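Pyridoxine 4-oxidase (Mesorhizobium loti, PDB 4HA6) catalyses the oxidation of pyridoxine at its 4-hydroxymethyl group, as an FAD-dependent member of the GMC oxidoreductase family. Local coordinates at residues Q330-V343 with S354-T366. Numbering follows the deposited sequence.
Sequences QPEIVVGCGVAPIV and SAYSLLFGITHPT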
ATOM      1  N   GLN A 330       3.196   0.100  19.982  1.00  8.37           N
ATOM      2  CA  GLN A 330       2.947  -0.340  18.612  1.00 10.39           C
ATOM      3  C   GLN A 330       1.521  -0.840  18.440  1.00  5.04           C
ATOM      4  O   GLN A 330       1.041  -1.630  19.257  1.00  8.30           O
ATOM      5  CB  GLN A 330       3.908  -1.448  18.217  1.00  7.86           C
ATOM      6  CG  GLN A 330       3.811  -1.799  16.746  1.00  7.86           C
ATOM      7  CD  GLN A 330       4.718  -2.930  16.385  1.00 14.50           C
ATOM      8  OE1 GLN A 330       4.924  -3.824  17.200  1.00  7.01           O
ATOM      9  NE2 GLN A 330       5.281  -2.908  15.161  1.00  7.50           N
ATOM     10  N   PRO A 331       0.823  -0.361  17.395  1.00  9.19           N
ATOM     11  CA  PRO A 331      -0.568  -0.810  17.220  1.00  9.61           C
ATOM     12  C   PRO A 331      -0.653  -2.317  17.035  1.00  6.56           C
ATOM     13  O   PRO A 331       0.303  -2.922  16.536  1.00  7.23           O
ATOM     14  CB  PRO A 331      -1.008  -0.118  15.923  1.00  6.79           C
ATOM     15  CG  PRO A 331      -0.119   1.105  15.798  1.00  4.75           C
ATOM     16  CD  PRO A 331       1.199   0.718  16.457  1.00  8.53           C
ATOM     17  N   GLU A 332      -1.781  -2.907  17.431  1.00  7.14           N
ATOM     18  CA  GLU A 332      -2.058  -4.314  17.136  1.00 11.68           C
ATOM     19  C   GLU A 332      -3.350  -4.458  16.328  1.00  7.26           C
ATOM     20  O   GLU A 332      -3.491  -5.379  15.524  1.00  6.81           O
ATOM     21  CB  GLU A 332      -2.172  -5.136  18.426  1.00  8.36           C
ATOM     22  CG  GLU A 332      -0.950  -5.073  19.306  1.00 15.65           C
ATOM     23  CD  GLU A 332      -1.107  -5.928  20.544  1.00 18.92           C
ATOM     24  OE1 GLU A 332      -2.066  -5.688  21.323  1.00  5.81           O
ATOM     25  OE2 GLU A 332      -0.275  -6.844  20.725  1.00 18.83           O
ATOM     26  N   ILE A 333      -4.300  -3.556  16.556  1.00  9.23           N
ATOM     27  CA  ILE A 333      -5.543  -3.559  15.787  1.00  5.02           C
ATOM     28  C   ILE A 333      -5.883  -2.134  15.367  1.00  4.89           C
ATOM     29  O   ILE A 333      -5.214  -1.175  15.775  1.00  5.41           O
ATOM     30  CB  ILE A 333      -6.741  -4.170  16.580  1.00  4.32           C
ATOM     31  CG1 ILE A 333      -6.983  -3.385  17.876  1.00  6.41           C
ATOM     32  CG2 ILE A 333      -6.535  -5.651  16.881  1.00  5.44           C
ATOM     33  CD1 ILE A 333      -8.044  -3.997  18.795  1.00  7.32           C
ATOM     34  N   VAL A 334      -6.928  -2.001  14.557  1.00  4.37           N
ATOM     35  CA  VAL A 334      -7.392  -0.700  14.084  1.00  7.84           C
ATOM     36  C   VAL A 334      -8.906  -0.761  13.912  1.00  5.09           C
ATOM     37  O   VAL A 334      -9.451  -1.799  13.524  1.00  2.56           O
ATOM     38  CB  VAL A 334      -6.726  -0.314  12.735  1.00  8.59           C
ATOM     39  CG1 VAL A 334      -6.954  -1.393  11.696  1.00  3.25           C
ATOM     40  CG2 VAL A 334      -7.245   1.049  12.233  1.00  3.82           C
ATOM     41  N   VAL A 335      -9.589   0.325  14.260  1.00  5.17           N
ATOM     42  CA  VAL A 335     -11.014   0.455  13.985  1.00  7.10           C
ATOM     43  C   VAL A 335     -11.186   1.782  13.276  1.00  8.20           C
ATOM     44  O   VAL A 335     -10.766   2.813  13.796  1.00 14.78           O
ATOM     45  CB  VAL A 335     -11.878   0.454  15.270  1.00  4.58           C
ATOM     46  CG1 VAL A 335     -13.327   0.778  14.930  1.00  7.75           C
ATOM     47  CG2 VAL A 335     -11.788  -0.887  15.983  1.00  7.20           C
ATOM     48  N   GLY A 336     -11.775   1.762  12.089  1.00  8.63           N
ATOM     49  CA  GLY A 336     -11.890   2.970  11.289  1.00  8.45           C
ATOM     50  C   GLY A 336     -13.336   3.377  11.088  1.00 10.37           C
ATOM     51  O   GLY A 336     -14.235   2.526  11.056  1.00 11.76           O
ATOM     52  N   CYS A 337     -13.573   4.677  10.964  1.00 10.50           N
ATOM     53  CA  CYS A 337     -14.933   5.158  10.775  1.00 12.88           C
ATOM     54  C   CYS A 337     -15.246   5.340   9.291  1.00 13.31           C
ATOM     55  O   CYS A 337     -14.759   6.284   8.671  1.00 11.39           O
ATOM     56  CB  CYS A 337     -15.131   6.480  11.515  1.00 13.57           C
ATOM     57  SG  CYS A 337     -16.792   7.150  11.316  1.00 13.87           S
ATOM     58  N   GLY A 338     -16.038   4.432   8.720  1.00 15.79           N
ATOM     59  CA  GLY A 338     -16.446   4.545   7.325  1.00 12.12           C
ATOM     60  C   GLY A 338     -17.756   5.311   7.197  1.00 31.25           C
ATOM     61  O   GLY A 338     -18.824   4.778   7.510  1.00 27.35           O
ATOM     62  N   VAL A 339     -17.685   6.560   6.742  1.00 28.54           N
ATOM     63  CA  VAL A 339     -18.891   7.370   6.544  1.00 32.12           C
ATOM     64  C   VAL A 339     -19.866   6.720   5.531  1.00 36.96           C
ATOM     65  O   VAL A 339     -21.083   6.918   5.607  1.00 39.19           O
ATOM     66  CB  VAL A 339     -18.542   8.837   6.160  1.00 47.31           C
ATOM     67  CG1 VAL A 339     -19.798   9.723   6.176  1.00 29.25           C
ATOM     68  CG2 VAL A 339     -17.475   9.402   7.110  1.00 26.80           C
ATOM     69  N   ALA A 340     -19.324   5.921   4.611  1.00 27.89           N
ATOM     70  CA  ALA A 340     -20.135   5.105   3.700  1.00 27.36           C
ATOM     71  C   ALA A 340     -20.450   3.732   4.300  1.00 33.70           C
ATOM     72  O   ALA A 340     -19.596   3.120   4.942  1.00 29.47           O
ATOM     73  CB  ALA A 340     -19.426   4.933   2.386  1.00 20.90           C
ATOM     74  N   PRO A 341     -21.676   3.234   4.074  1.00 29.01           N
ATOM     75  CA  PRO A 341     -22.130   1.943   4.622  1.00 27.00           C
ATOM     76  C   PRO A 341     -21.453   0.730   3.953  1.00 29.96           C
ATOM     77  O   PRO A 341     -22.116  -0.058   3.279  1.00 29.10           O
ATOM     78  CB  PRO A 341     -23.634   1.949   4.325  1.00 23.85           C
ATOM     79  CG  PRO A 341     -23.775   2.850   3.112  1.00 38.18           C
ATOM     80  CD  PRO A 341     -22.727   3.920   3.294  1.00 23.10           C
ATOM     81  N   ILE A 342     -20.150   0.579   4.170  1.00 21.90           N
ATOM     82  CA  ILE A 342     -19.335  -0.402   3.456  1.00 23.99           C
ATOM     83  C   ILE A 342     -19.477  -1.851   3.962  1.00 17.60           C
ATOM     84  O   ILE A 342     -19.219  -2.137   5.124  1.00 19.11           O
ATOM     85  CB  ILE A 342     -17.849   0.029   3.490  1.00 19.43           C
ATOM     86  CG1 ILE A 342     -17.666   1.335   2.703  1.00 32.61           C
ATOM     87  CG2 ILE A 342     -16.943  -1.079   2.966  1.00 16.12           C
ATOM     88  CD1 ILE A 342     -16.223   1.800   2.574  1.00 25.11           C
ATOM     89  N   VAL A 343     -19.898  -2.763   3.088  1.00 13.02           N
ATOM     90  CA  VAL A 343     -19.948  -4.180   3.448  1.00 12.94           C
ATOM     91  C   VAL A 343     -19.313  -5.015   2.342  1.00 19.96           C
ATOM     92  O   VAL A 343     -19.214  -4.556   1.200  1.00  9.36           O
ATOM     93  CB  VAL A 343     -21.391  -4.678   3.689  1.00 19.16           C
ATOM     94  CG1 VAL A 343     -22.100  -3.814   4.724  1.00 24.63           C
ATOM     95  CG2 VAL A 343     -22.177  -4.698   2.384  1.00 13.27           C
ATOM     96  N   SER A 354     -28.336   5.742   4.771  1.00 17.56           N
ATOM     97  CA  SER A 354     -29.108   5.086   5.839  1.00 25.06           C
ATOM     98  C   SER A 354     -28.246   4.337   6.865  1.00 20.66           C
ATOM     99  O   SER A 354     -28.738   3.896   7.912  1.00 18.07           O
ATOM    100  CB  SER A 354     -30.102   4.101   5.234  1.00 21.76           C
ATOM    101  OG  SER A 354     -29.445   2.907   4.849  1.00 20.36           O
ATOM    102  N   ALA A 355     -26.964   4.187   6.564  1.00 13.74           N
ATOM    103  CA  ALA A 355     -26.084   3.424   7.440  1.00 15.18           C
ATOM    104  C   ALA A 355     -24.637   3.882   7.334  1.00 16.02           C
ATOM    105  O   ALA A 355     -24.241   4.565   6.371  1.00 11.64           O
ATOM    106  CB  ALA A 355     -26.199   1.916   7.142  1.00 17.70           C
ATOM    107  N   TYR A 356     -23.856   3.516   8.346  1.00  8.04           N
ATOM    108  CA  TYR A 356     -22.408   3.689   8.314  1.00 12.94           C
ATOM    109  C   TYR A 356     -21.773   2.431   8.877  1.00 10.74           C
ATOM    110  O   TYR A 356     -22.413   1.687   9.635  1.00  9.61           O
ATOM    111  CB  TYR A 356     -21.971   4.908   9.118  1.00  8.88           C
ATOM    112  CG  TYR A 356     -22.442   4.918  10.566  1.00  9.14           C
ATOM    113  CD1 TYR A 356     -23.681   5.448  10.913  1.00 10.58           C
ATOM    114  CD2 TYR A 356     -21.626   4.439  11.586  1.00 10.74           C
ATOM    115  CE1 TYR A 356     -24.106   5.474  12.232  1.00 12.78           C
ATOM    116  CE2 TYR A 356     -22.043   4.455  12.910  1.00 13.23           C
ATOM    117  CZ  TYR A 356     -23.284   4.971  13.225  1.00 12.34           C
ATOM    118  OH  TYR A 356     -23.708   4.997  14.539  1.00 11.79           O
ATOM    119  N   SER A 357     -20.531   2.178   8.479  1.00 10.28           N
ATOM    120  CA  SER A 357     -19.809   1.002   8.933  1.00 13.77           C
ATOM    121  C   SER A 357     -18.577   1.432   9.697  1.00 15.68           C
ATOM    122  O   SER A 357     -17.931   2.420   9.341  1.00 20.23           O
ATOM    123  CB  SER A 357     -19.357   0.142   7.748  1.00 16.40           C
ATOM    124  OG  SER A 357     -20.428  -0.575   7.174  1.00 28.61           O
ATOM    125  N   LEU A 358     -18.268   0.693  10.757  1.00  8.48           N
ATOM    126  CA  LEU A 358     -16.969   0.794  11.398  1.00  6.66           C
ATOM    127  C   LEU A 358     -16.164  -0.373  10.843  1.00  9.37           C
ATOM    128  O   LEU A 358     -16.610  -1.526  10.880  1.00  8.90           O
ATOM    129  CB  LEU A 358     -17.082   0.691  12.918  1.00  6.26           C
ATOM    130  CG  LEU A 358     -18.018   1.652  13.653  1.00 14.33           C
ATOM    131  CD1 LEU A 358     -17.662   1.673  15.121  1.00  5.76           C
ATOM    132  CD2 LEU A 358     -17.992   3.058  13.076  1.00  7.69           C
ATOM    133  N   LEU A 359     -14.996  -0.069  10.299  1.00  7.30           N
ATOM    134  CA  LEU A 359     -14.161  -1.087   9.704  1.00  8.13           C
ATOM    135  C   LEU A 359     -13.161  -1.504  10.767  1.00  8.12           C
ATOM    136  O   LEU A 359     -12.744  -0.684  11.593  1.00 15.86           O
ATOM    137  CB  LEU A 359     -13.471  -0.522   8.467  1.00  9.43           C
ATOM    138  CG  LEU A 359     -14.446   0.163   7.502  1.00 11.78           C
ATOM    139  CD1 LEU A 359     -13.714   0.850   6.369  1.00 21.91           C
ATOM    140  CD2 LEU A 359     -15.459  -0.840   6.953  1.00 21.09           C
ATOM    141  N   PHE A 360     -12.807  -2.780  10.789  1.00  5.87           N
ATOM    142  CA  PHE A 360     -11.941  -3.283  11.857  1.00  3.76           C
ATOM    143  C   PHE A 360     -10.917  -4.210  11.223  1.00  5.21           C
ATOM    144  O   PHE A 360     -11.234  -4.950  10.261  1.00  3.68           O
ATOM    145  CB  PHE A 360     -12.763  -3.967  12.966  1.00  2.69           C
ATOM    146  CG  PHE A 360     -13.638  -5.093  12.469  1.00  5.25           C
ATOM    147  CD1 PHE A 360     -14.945  -4.846  12.049  1.00  5.72           C
ATOM    148  CD2 PHE A 360     -13.141  -6.397  12.401  1.00  5.07           C
ATOM    149  CE1 PHE A 360     -15.757  -5.881  11.565  1.00  7.03           C
ATOM    150  CE2 PHE A 360     -13.946  -7.450  11.922  1.00  5.39           C
ATOM    151  CZ  PHE A 360     -15.255  -7.184  11.500  1.00  5.93           C
ATOM    152  N   GLY A 361      -9.679  -4.144  11.708  1.00  2.66           N
ATOM    153  CA  GLY A 361      -8.597  -4.888  11.075  1.00  1.54           C
ATOM    154  C   GLY A 361      -7.501  -5.197  12.073  1.00  6.29           C
ATOM    155  O   GLY A 361      -7.570  -4.736  13.216  1.00  1.92           O
ATOM    156  N   ILE A 362      -6.504  -5.984  11.663  1.00  1.55           N
ATOM    157  CA  ILE A 362      -5.323  -6.194  12.499  1.00  3.20           C
ATOM    158  C   ILE A 362      -4.145  -5.535  11.794  1.00  8.12           C
ATOM    159  O   ILE A 362      -4.113  -5.459  10.555  1.00  3.92           O
ATOM    160  CB  ILE A 362      -5.031  -7.698  12.750  1.00  4.41           C
ATOM    161  CG1 ILE A 362      -4.772  -8.440  11.425  1.00  1.39           C
ATOM    162  CG2 ILE A 362      -6.183  -8.330  13.523  1.00  3.74           C
ATOM    163  CD1 ILE A 362      -4.293  -9.861  11.633  1.00  7.08           C
ATOM    164  N   THR A 363      -3.178  -5.044  12.562  1.00  5.61           N
ATOM    165  CA  THR A 363      -2.176  -4.165  11.955  1.00  3.16           C
ATOM    166  C   THR A 363      -0.928  -4.871  11.473  1.00  4.30           C
ATOM    167  O   THR A 363      -0.226  -4.347  10.599  1.00  8.63           O
ATOM    168  CB  THR A 363      -1.745  -3.056  12.919  1.00  7.61           C
ATOM    169  OG1 THR A 363      -1.447  -3.631  14.196  1.00  6.08           O
ATOM    170  CG2 THR A 363      -2.847  -2.018  13.068  1.00  4.26           C
ATOM    171  N   HIS A 364      -0.626  -6.037  12.048  1.00  4.20           N
ATOM    172  CA  HIS A 364       0.597  -6.768  11.692  1.00  2.60           C
ATOM    173  C   HIS A 364       0.299  -8.266  11.525  1.00  5.06           C
ATOM    174  O   HIS A 364       0.688  -9.079  12.369  1.00  1.42           O
ATOM    175  CB  HIS A 364       1.664  -6.549  12.773  1.00  3.47           C
ATOM    176  CG  HIS A 364       2.013  -5.108  12.988  1.00  7.95           C
ATOM    177  ND1 HIS A 364       1.324  -4.299  13.865  1.00  4.96           N
ATOM    178  CD2 HIS A 364       2.944  -4.315  12.398  1.00  7.49           C
ATOM    179  CE1 HIS A 364       1.839  -3.080  13.837  1.00  8.30           C
ATOM    180  NE2 HIS A 364       2.815  -3.060  12.943  1.00  5.41           N
ATOM    181  N   PRO A 365      -0.398  -8.645  10.437  1.00  3.08           N
ATOM    182  CA  PRO A 365      -0.734 -10.069  10.251  1.00  3.02           C
ATOM    183  C   PRO A 365       0.518 -10.936  10.176  1.00  9.37           C
ATOM    184  O   PRO A 365       1.535 -10.504   9.595  1.00  4.35           O
ATOM    185  CB  PRO A 365      -1.457 -10.094   8.892  1.00  4.21           C
ATOM    186  CG  PRO A 365      -1.030  -8.808   8.186  1.00  3.66           C
ATOM    187  CD  PRO A 365      -0.853  -7.805   9.312  1.00  5.29           C
ATOM    188  N   THR A 366       0.450 -12.124  10.771  1.00  4.16           N
ATOM    189  CA  THR A 366       1.579 -13.042  10.746  1.00  5.58           C
ATOM    190  C   THR A 366       1.443 -14.053   9.630  1.00  6.42           C
ATOM    191  O   THR A 366       2.413 -14.733   9.318  1.00  5.97           O
ATOM    192  CB  THR A 366       1.812 -13.772  12.102  1.00  3.73           C
ATOM    193  OG1 THR A 366       0.698 -14.623  12.400  1.00  7.64           O
ATOM    194  CG2 THR A 366       1.980 -12.768  13.211  1.00  5.04           C
TER
HETATM  195  O   HOH W   1      -1.613  -7.193  14.529  1.00 10.48           O
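Leu359 meets Gly336, and Ser357 meets Gly338 and Ile342, in the antiparallel pairing of strands 333-338 and 355-362, part of the antiparallel sheet of the substrate-binding domain in GMC oxidoreductases; Leu359, Ser357 and Thr363 have the most surface buried here. Two backbone bonds hold Leu359, Gly336 N to Leu359 O (2.7 Å) and Leu359 N to Gly336 O (2.8 Å). Its side chain leaves on the face that carries Gly336 and Gly338, and Leu359 CD2 reaches CG2 of Ile342 at 4.3 Å; the bound pyridoxamine lies about 5 Å from the Leu359 side chain. Ser357 likewise pairs through its backbone with Gly338. With its hydroxyl anti to the carbonyl carbon (chi1 -75°), Ser357 OG donates to Ile342 O at 2.8 Å from above that carbonyl's plane, tying Ile342, the last residue of the inverse gamma turn centred on Pro341, back onto the strand. At the other end Thr363 N bonds to Glu332 O beside a classic bulge, where Glu332 and Ile333 both face Met320. Thr363 CG2 touches CB of Pro331, and Tyr319 packs against both. The extended Gln330 side chain runs obliquely past the His364 ring, amide and ring planes 50° apart, with Gln330 CG 3.7 Å from His364 CE1; both Gln330 NE2 and His364 NE2 bond to OD1 of Asp99. With an alanine in place of Gln330, Asp99 would probably lose one of these donors and a gap would open beside the imidazole. A water spans the same end, donating to Glu332 O at 2.8 Å and accepting from His364 N at 2.9 Å.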